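Local coordinates for protein nitrilotriacetate monooxygenase component B (PDB 3BPK) that probably binds FMN and acts as a flavin reductase-like component of a monooxygenase system, with NADH or NADPH as the likely electron source, at residues B[121-126]-B[161-166]; B[86-91]-B[134-139]. All coordinates share one frame; numbering follows the deposited sequence.

Contact 2 pairs strand 83-88 with strand 134-146; contact 1 sets the loop 121-126 against strand 155-168, the neighbour of 134-146 in the same antiparallel sheet. All seven touching residues of contact 2 are buried and its centre lies about 9 Å from that of the chain; the centre of contact 1 is about 16 Å out, and the contact is partly buried. The chemistry follows: main-chain hydrogen bonds and apolar side chains in 86-91/134-139, a salt bridge and methyl packing in 121-126/161-166. E137 joins the two, since its OE2 lies 2.7 Å from NE2 of H166 and its carboxylate also receives loop N-H groups. Both contacts touch the second subunit.

Contact 1 of 2, residues B[121-126]-B[161-166]; sequences SEVISV and RVVRFH
E122 carries CG anti to its carbonyl carbon and runs extended from there, while R164 sets CG anti to its own N (chi1 -164°) and then bends at chi2 and chi3, so the two chains cross at about a right angle. The result is a salt bridge through NE rather than the guanidinium tip: R164 NE gives its hydrogen to E122 OE1 over 3.0 Å, nearly straight at 164°. The oxygen lies in the guanidinium plane, but NE meets the carboxylate from above its plane, the two groups being turned 61° apart. OE1 is also hydrogen-bonded to S6 of the second subunit, so this charged oxygen has two partners. V123 directs CG2 onto one face of the same guanidinium, off-centre, with CG2 3.2 Å from R164 NH2. Its CG1 meets V163 CG2 at 3.8 Å, and I124 CG2 reaches the same V163 methyl at 4.0 Å. At the H166 ring, E122 OE2 sits by the edge, 3.3 Å from CE1; the ring's NE2 is instead bonded to E137. The E137 carboxylate also accepts the backbone N-H groups of E122, V123 and I124, three bonds that tie the loop to the neighbouring strand. S121 OG closes the loop on itself through a 2.6 Å hydrogen bond to V126 O. Within the strand, V163 and R164 both face E137, a classic beta bulge in a strand of the flavin reductase-like domain whose F165 and H166 continue the sheet into the second subunit.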
ATOM      1  N   SER B 121      -9.674 -15.977 -17.308  1.00 19.02           N
ATOM      2  CA  SER B 121      -9.410 -16.425 -15.941  1.00 18.03           C
ATOM      3  C   SER B 121     -10.033 -17.807 -15.703  1.00 18.64           C
ATOM      4  O   SER B 121     -10.981 -18.202 -16.425  1.00 21.05           O
ATOM      5  CB  SER B 121     -10.011 -15.420 -14.945  1.00 17.29           C
ATOM      6  OG  SER B 121      -9.219 -14.243 -14.941  1.00 17.35           O
ATOM      7  N   GLU B 122      -9.503 -18.527 -14.707  1.00 18.96           N
ATOM      8  CA  GLU B 122      -9.907 -19.910 -14.406  1.00 20.67           C
ATOM      9  C   GLU B 122     -11.114 -19.980 -13.459  1.00 20.98           C
ATOM     10  O   GLU B 122     -12.021 -20.826 -13.656  1.00 22.05           O
ATOM     11  CB  GLU B 122      -8.728 -20.660 -13.758  1.00 20.66           C
ATOM     12  CG  GLU B 122      -7.552 -20.880 -14.702  1.00 23.41           C
ATOM     13  CD  GLU B 122      -6.326 -21.492 -14.010  1.00 23.77           C
ATOM     14  OE1 GLU B 122      -6.455 -21.940 -12.862  1.00 33.26           O
ATOM     15  OE2 GLU B 122      -5.265 -21.548 -14.625  1.00 27.50           O
ATOM     16  N   VAL B 123     -11.150 -19.086 -12.459  1.00 20.23           N
ATOM     17  CA  VAL B 123     -12.167 -19.127 -11.402  1.00 20.36           C
ATOM     18  C   VAL B 123     -13.195 -18.035 -11.644  1.00 20.85           C
ATOM     19  O   VAL B 123     -14.397 -18.273 -11.590  1.00 23.74           O
ATOM     20  CB  VAL B 123     -11.537 -18.960  -9.967  1.00 20.77           C
ATOM     21  CG1 VAL B 123     -12.609 -18.940  -8.903  1.00 22.43           C
ATOM     22  CG2 VAL B 123     -10.499 -20.033  -9.690  1.00 22.13           C
ATOM     23  N   ILE B 124     -12.720 -16.833 -11.946  1.00 19.01           N
ATOM     24  CA  ILE B 124     -13.629 -15.705 -12.163  1.00 18.36           C
ATOM     25  C   ILE B 124     -13.859 -15.513 -13.652  1.00 19.29           C
ATOM     26  O   ILE B 124     -13.189 -16.160 -14.469  1.00 20.10           O
ATOM     27  CB  ILE B 124     -13.060 -14.398 -11.512  1.00 17.04           C
ATOM     28  CG1 ILE B 124     -11.708 -13.990 -12.128  1.00 17.76           C
ATOM     29  CG2 ILE B 124     -12.926 -14.578  -9.993  1.00 17.41           C
ATOM     30  CD1 ILE B 124     -11.217 -12.631 -11.596  1.00 16.93           C
ATOM     31  N   SER B 125     -14.801 -14.613 -13.964  0.60 18.92           N
ATOM     32  CA  SER B 125     -15.291 -14.315 -15.322  0.60 20.22           C
ATOM     33  C   SER B 125     -14.720 -13.017 -15.918  0.60 19.43           C
ATOM     34  O   SER B 125     -15.198 -12.515 -16.953  0.60 19.90           O
ATOM     35  CB  SER B 125     -16.826 -14.204 -15.312  0.60 20.61           C
ATOM     36  OG  SER B 125     -17.228 -12.911 -14.905  0.60 23.02           O
ATOM     37  N   VAL B 126     -13.729 -12.439 -15.247  1.00 18.23           N
ATOM     38  CA  VAL B 126     -13.037 -11.262 -15.750  1.00 16.94           C
ATOM     39  C   VAL B 126     -11.655 -11.680 -16.264  1.00 17.46           C
ATOM     40  O   VAL B 126     -10.866 -12.269 -15.513  1.00 17.47           O
ATOM     41  CB  VAL B 126     -12.836 -10.252 -14.604  1.00 16.50           C
ATOM     42  CG1 VAL B 126     -11.915  -9.119 -15.043  1.00 16.63           C
ATOM     43  CG2 VAL B 126     -14.175  -9.734 -14.104  1.00 17.80           C
ATOM     44  N   ARG B 161     -10.045 -10.701  -2.453  1.00 13.77           N
ATOM     45  CA  ARG B 161      -9.529 -11.986  -2.002  0.60 14.37           C
ATOM     46  C   ARG B 161      -8.998 -12.716  -3.210  1.00 14.45           C
ATOM     47  O   ARG B 161      -9.722 -12.899  -4.175  1.00 14.21           O
ATOM     48  CB  ARG B 161     -10.639 -12.815  -1.321  0.60 14.40           C
ATOM     49  CG  ARG B 161     -10.195 -14.233  -0.953  0.60 15.63           C
ATOM     50  CD  ARG B 161     -11.164 -14.911   0.027  0.60 17.13           C
ATOM     51  NE  ARG B 161     -12.491 -15.110  -0.554  0.60 21.01           N
ATOM     52  CZ  ARG B 161     -12.870 -16.174  -1.261  0.60 21.95           C
ATOM     53  NH1 ARG B 161     -12.015 -17.171  -1.502  0.60 25.27           N
ATOM     54  NH2 ARG B 161     -14.122 -16.246  -1.720  0.60 23.06           N
ATOM     55  N   VAL B 162      -7.719 -13.104  -3.142  1.00 13.52           N
ATOM     56  CA  VAL B 162      -7.091 -13.824  -4.266  1.00 14.77           C
ATOM     57  C   VAL B 162      -7.630 -15.255  -4.297  1.00 15.45           C
ATOM     58  O   VAL B 162      -7.548 -15.994  -3.289  1.00 16.35           O
ATOM     59  CB  VAL B 162      -5.545 -13.859  -4.136  1.00 14.87           C
ATOM     60  CG1 VAL B 162      -4.908 -14.613  -5.330  1.00 16.35           C
ATOM     61  CG2 VAL B 162      -4.981 -12.447  -3.996  1.00 14.78           C
ATOM     62  N   VAL B 163      -8.201 -15.628  -5.445  1.00 14.72           N
ATOM     63  CA  VAL B 163      -8.730 -16.999  -5.628  1.00 15.22           C
ATOM     64  C   VAL B 163      -7.872 -17.840  -6.603  1.00 15.92           C
ATOM     65  O   VAL B 163      -8.039 -19.061  -6.675  1.00 16.96           O
ATOM     66  CB  VAL B 163     -10.211 -16.995  -6.031  1.00 15.83           C
ATOM     67  CG1 VAL B 163     -11.039 -16.417  -4.892  1.00 17.88           C
ATOM     68  CG2 VAL B 163     -10.425 -16.198  -7.347  1.00 16.35           C
ATOM     69  N   ARG B 164      -6.965 -17.168  -7.321  0.60 15.63           N
ATOM     70  CA  ARG B 164      -5.966 -17.879  -8.138  0.60 15.96           C
ATOM     71  C   ARG B 164      -4.754 -17.001  -8.345  0.60 15.63           C
ATOM     72  O   ARG B 164      -4.898 -15.803  -8.614  0.60 15.49           O
ATOM     73  CB  ARG B 164      -6.535 -18.265  -9.509  0.60 16.48           C
ATOM     74  CG  ARG B 164      -5.695 -19.324 -10.239  0.60 18.21           C
ATOM     75  CD  ARG B 164      -5.819 -20.660  -9.478  0.60 19.45           C
ATOM     76  NE  ARG B 164      -6.925 -21.500  -9.952  0.60 22.51           N
ATOM     77  CZ  ARG B 164      -7.916 -21.973  -9.203  0.60 24.03           C
ATOM     78  NH1 ARG B 164      -8.020 -21.636  -7.910  0.60 20.64           N
ATOM     79  NH2 ARG B 164      -8.833 -22.779  -9.763  0.60 25.58           N
ATOM     80  N   PHE B 165      -3.572 -17.600  -8.191  1.00 15.51           N
ATOM     81  CA  PHE B 165      -2.323 -16.939  -8.538  1.00 15.95           C
ATOM     82  C   PHE B 165      -1.861 -17.529  -9.865  1.00 16.33           C
ATOM     83  O   PHE B 165      -1.976 -18.757 -10.066  1.00 17.39           O
ATOM     84  CB  PHE B 165      -1.225 -17.267  -7.550  1.00 16.00           C
ATOM     85  CG  PHE B 165      -1.352 -16.593  -6.213  1.00 15.81           C
ATOM     86  CD1 PHE B 165      -0.901 -15.287  -6.034  1.00 17.33           C
ATOM     87  CD2 PHE B 165      -1.831 -17.301  -5.106  1.00 16.35           C
ATOM     88  CE1 PHE B 165      -0.936 -14.688  -4.758  1.00 17.43           C
ATOM     89  CE2 PHE B 165      -1.889 -16.703  -3.856  1.00 16.77           C
ATOM     90  CZ  PHE B 165      -1.434 -15.386  -3.689  1.00 15.42           C
ATOM     91  N   HIS B 166      -1.319 -16.680 -10.748  1.00 15.90           N
ATOM     92  CA  HIS B 166      -0.670 -17.107 -11.998  1.00 16.17           C
ATOM     93  C   HIS B 166       0.719 -16.498 -11.967  1.00 15.56           C
ATOM     94  O   HIS B 166       0.853 -15.281 -11.865  1.00 16.05           O
ATOM     95  CB  HIS B 166      -1.404 -16.556 -13.203  1.00 15.72           C
ATOM     96  CG  HIS B 166      -2.821 -17.039 -13.313  1.00 16.82           C
ATOM     97  ND1 HIS B 166      -3.142 -18.250 -13.891  1.00 18.26           N
ATOM     98  CD2 HIS B 166      -3.987 -16.508 -12.867  1.00 19.39           C
ATOM     99  CE1 HIS B 166      -4.459 -18.424 -13.828  1.00 19.26           C
ATOM    100  NE2 HIS B 166      -4.992 -17.384 -13.202  1.00 19.87           N
TER

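Contact 2 of 2, residues B[86-91]-B[134-139]; sequences VHISDE and IRMECV
Antiparallel pairing of neighbouring strands in the flavin reductase-like domain defines this contact: strand 83-88 runs beside strand 134-146, the local axes 4.7 Å apart and 166° from parallel. V86 and M136 form a hydrogen-bonded pair, with V86 N to M136 O at 2.9 Å and M136 N to V86 O at 2.8 Å, both in the carbonyl planes. I88 N then reaches I134 O at 3.0 Å, from above that carbonyl's plane. Between them H87 and R135 make a non-hydrogen-bonded pair. Their side chains lie side by side, with H87 CD2 3.4 Å from R135 CB; the imidazole is held by F32 O at ND1 and V129 N at NE2. On the face of V86 and M136, the selenomethionine bends at chi3 (-80°), so that CE touches both V86 CG1 and I88 CD1, each at 3.8 Å. I88 CG1 packs alongside I134 CB. Where the strands part, a water gives hydrogens to I88 O and D90 OD2 and accepts one from I134 N. A carbonyl at ND1 and an N-H at NE2 are consistent with a neutral H87 imidazole protonated on ND1, buried beside an apolar face of V86, I88 and M136.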
ATOM      1  N   VAL B  86      -5.880  -8.488 -10.552  1.00 12.80           N
ATOM      2  CA  VAL B  86      -4.800  -7.582 -10.161  1.00 13.16           C
ATOM      3  C   VAL B  86      -3.497  -8.126 -10.734  1.00 13.02           C
ATOM      4  O   VAL B  86      -3.123  -9.275 -10.430  1.00 13.85           O
ATOM      5  CB  VAL B  86      -4.689  -7.462  -8.628  1.00 14.23           C
ATOM      6  CG1 VAL B  86      -3.455  -6.587  -8.280  1.00 16.08           C
ATOM      7  CG2 VAL B  86      -5.974  -6.856  -8.063  1.00 15.83           C
ATOM      8  N   HIS B  87      -2.816  -7.317 -11.544  1.00 12.10           N
ATOM      9  CA  HIS B  87      -1.559  -7.729 -12.143  1.00 12.61           C
ATOM     10  C   HIS B  87      -0.428  -6.951 -11.492  1.00 13.18           C
ATOM     11  O   HIS B  87      -0.567  -5.744 -11.204  1.00 14.19           O
ATOM     12  CB  HIS B  87      -1.526  -7.400 -13.649  1.00 14.22           C
ATOM     13  CG  HIS B  87      -2.675  -7.975 -14.416  1.00 13.08           C
ATOM     14  ND1 HIS B  87      -3.932  -7.402 -14.394  1.00 12.69           N
ATOM     15  CD2 HIS B  87      -2.754  -9.040 -15.267  1.00 14.93           C
ATOM     16  CE1 HIS B  87      -4.745  -8.103 -15.185  1.00 14.53           C
ATOM     17  NE2 HIS B  87      -4.060  -9.114 -15.707  1.00 15.13           N
ATOM     18  N   ILE B  88       0.693  -7.626 -11.288  1.00 13.15           N
ATOM     19  CA  ILE B  88       1.918  -6.925 -10.868  1.00 13.51           C
ATOM     20  C   ILE B  88       2.483  -6.180 -12.089  1.00 13.72           C
ATOM     21  O   ILE B  88       2.572  -6.726 -13.205  1.00 14.98           O
ATOM     22  CB  ILE B  88       2.974  -7.929 -10.357  1.00 13.95           C
ATOM     23  CG1 ILE B  88       2.421  -8.689  -9.138  1.00 14.11           C
ATOM     24  CG2 ILE B  88       4.302  -7.229 -10.029  1.00 15.32           C
ATOM     25  CD1 ILE B  88       1.907  -7.793  -8.015  1.00 16.44           C
ATOM     26  N   SER B  89       2.825  -4.915 -11.878  1.00 14.34           N
ATOM     27  CA  SER B  89       3.413  -4.070 -12.932  1.00 14.78           C
ATOM     28  C   SER B  89       4.913  -4.222 -12.944  1.00 15.79           C
ATOM     29  O   SER B  89       5.578  -4.146 -11.906  1.00 16.40           O
ATOM     30  CB  SER B  89       3.050  -2.583 -12.704  1.00 16.61           C
ATOM     31  OG  SER B  89       1.654  -2.399 -12.678  1.00 16.71           O
ATOM     32  N   ASP B  90       5.455  -4.394 -14.143  1.00 15.80           N
ATOM     33  CA  ASP B  90       6.890  -4.610 -14.267  1.00 17.05           C
ATOM     34  C   ASP B  90       7.482  -3.937 -15.506  1.00 17.23           C
ATOM     35  O   ASP B  90       6.736  -3.432 -16.376  1.00 17.59           O
ATOM     36  CB  ASP B  90       7.248  -6.111 -14.155  1.00 18.26           C
ATOM     37  CG  ASP B  90       6.843  -6.914 -15.372  1.00 20.22           C
ATOM     38  OD1 ASP B  90       7.047  -6.438 -16.516  1.00 22.91           O
ATOM     39  OD2 ASP B  90       6.337  -8.041 -15.172  1.00 22.06           O
ATOM     40  N   GLU B  91       8.819  -3.891 -15.570  1.00 17.69           N
ATOM     41  CA  GLU B  91       9.490  -3.159 -16.654  1.00 20.07           C
ATOM     42  C   GLU B  91       9.116  -3.695 -18.048  1.00 20.26           C
ATOM     43  O   GLU B  91       9.146  -2.919 -19.029  1.00 23.34           O
ATOM     44  CB  GLU B  91      10.997  -3.216 -16.469  1.00 19.84           C
ATOM     45  CG  GLU B  91      11.495  -2.456 -15.237  1.00 19.76           C
ATOM     46  CD  GLU B  91      13.020  -2.422 -15.109  1.00 21.48           C
ATOM     47  OE1 GLU B  91      13.720  -2.444 -16.165  1.00 25.62           O
ATOM     48  OE2 GLU B  91      13.521  -2.399 -13.964  1.00 22.78           O
ATOM     49  N   ILE B 134       2.995 -11.852 -13.261  1.00 14.31           N
ATOM     50  CA  ILE B 134       2.269 -12.340 -12.091  1.00 14.64           C
ATOM     51  C   ILE B 134       0.920 -11.658 -12.123  1.00 14.63           C
ATOM     52  O   ILE B 134       0.819 -10.423 -12.300  1.00 14.84           O
ATOM     53  CB  ILE B 134       2.973 -11.991 -10.739  1.00 14.80           C
ATOM     54  CG1 ILE B 134       4.394 -12.584 -10.664  1.00 15.47           C
ATOM     55  CG2 ILE B 134       2.082 -12.478  -9.516  1.00 14.53           C
ATOM     56  CD1 ILE B 134       5.185 -12.149  -9.419  1.00 16.30           C
ATOM     57  N   ARG B 135      -0.126 -12.460 -12.018  1.00 14.58           N
ATOM     58  CA  ARG B 135      -1.459 -11.894 -11.845  1.00 16.52           C
ATOM     59  C   ARG B 135      -2.304 -12.711 -10.901  1.00 16.29           C
ATOM     60  O   ARG B 135      -2.064 -13.915 -10.679  1.00 16.94           O
ATOM     61  CB  ARG B 135      -2.130 -11.679 -13.179  1.00 17.67           C
ATOM     62  CG  ARG B 135      -2.650 -12.939 -13.850  1.00 17.13           C
ATOM     63  CD  ARG B 135      -3.302 -12.605 -15.212  1.00 17.24           C
ATOM     64  NE  ARG B 135      -4.059 -13.766 -15.656  1.00 20.35           N
ATOM     65  CZ  ARG B 135      -3.526 -14.871 -16.197  1.00 20.52           C
ATOM     66  NH1 ARG B 135      -2.229 -14.965 -16.465  1.00 21.31           N
ATOM     67  NH2 ARG B 135      -4.328 -15.882 -16.474  1.00 21.09           N
HETATM   68  N   MSE B 136      -3.298 -12.044 -10.330  1.00 14.62           N
HETATM   69  CA  MSE B 136      -4.109 -12.632  -9.275  1.00 15.15           C
HETATM   70  C   MSE B 136      -5.566 -12.422  -9.587  1.00 14.94           C
HETATM   71  O   MSE B 136      -6.017 -11.284  -9.724  1.00 14.66           O
HETATM   72  CB  MSE B 136      -3.793 -11.912  -7.955  1.00 15.90           C
HETATM   73  CG  MSE B 136      -2.356 -12.241  -7.445  1.00 17.83           C
HETATM   74 SE   MSE B 136      -1.784 -11.033  -6.033  0.70 18.70          SE
HETATM   75  CE  MSE B 136      -1.308  -9.577  -7.222  1.00 21.98           C
ATOM     76  N   GLU B 137      -6.302 -13.523  -9.697  1.00 14.90           N
ATOM     77  CA  GLU B 137      -7.752 -13.427  -9.879  1.00 14.48           C
ATOM     78  C   GLU B 137      -8.310 -13.116  -8.518  1.00 15.11           C
ATOM     79  O   GLU B 137      -7.984 -13.817  -7.527  1.00 14.52           O
ATOM     80  CB  GLU B 137      -8.341 -14.751 -10.361  1.00 16.24           C
ATOM     81  CG  GLU B 137      -7.799 -15.200 -11.711  1.00 15.31           C
ATOM     82  CD  GLU B 137      -8.379 -16.538 -12.173  1.00 17.36           C
ATOM     83  OE1 GLU B 137      -9.516 -16.873 -11.769  1.00 18.48           O
ATOM     84  OE2 GLU B 137      -7.690 -17.204 -12.978  1.00 18.15           O
ATOM     85  N   CYS B 138      -9.127 -12.053  -8.467  1.00 13.76           N
ATOM     86  CA  CYS B 138      -9.731 -11.661  -7.185  1.00 14.15           C
ATOM     87  C   CYS B 138     -11.251 -11.663  -7.186  1.00 14.84           C
ATOM     88  O   CYS B 138     -11.895 -11.330  -8.208  1.00 15.27           O
ATOM     89  CB  CYS B 138      -9.287 -10.262  -6.804  1.00 15.01           C
ATOM     90  SG  CYS B 138      -7.501 -10.152  -6.475  1.00 16.96           S
ATOM     91  N   VAL B 139     -11.805 -12.008  -6.022  1.00 14.45           N
ATOM     92  CA  VAL B 139     -13.217 -11.696  -5.773  1.00 15.10           C
ATOM     93  C   VAL B 139     -13.269 -10.511  -4.796  1.00 15.74           C
ATOM     94  O   VAL B 139     -12.360 -10.296  -3.961  1.00 15.76           O
ATOM     95  CB  VAL B 139     -14.033 -12.901  -5.231  1.00 16.00           C
ATOM     96  CG1 VAL B 139     -14.040 -14.051  -6.250  1.00 15.81           C
ATOM     97  CG2 VAL B 139     -13.463 -13.368  -3.881  1.00 17.32           C
TER
HETATM   98  O   HOH W   1       4.048  -8.934 -13.867  1.00 16.53           O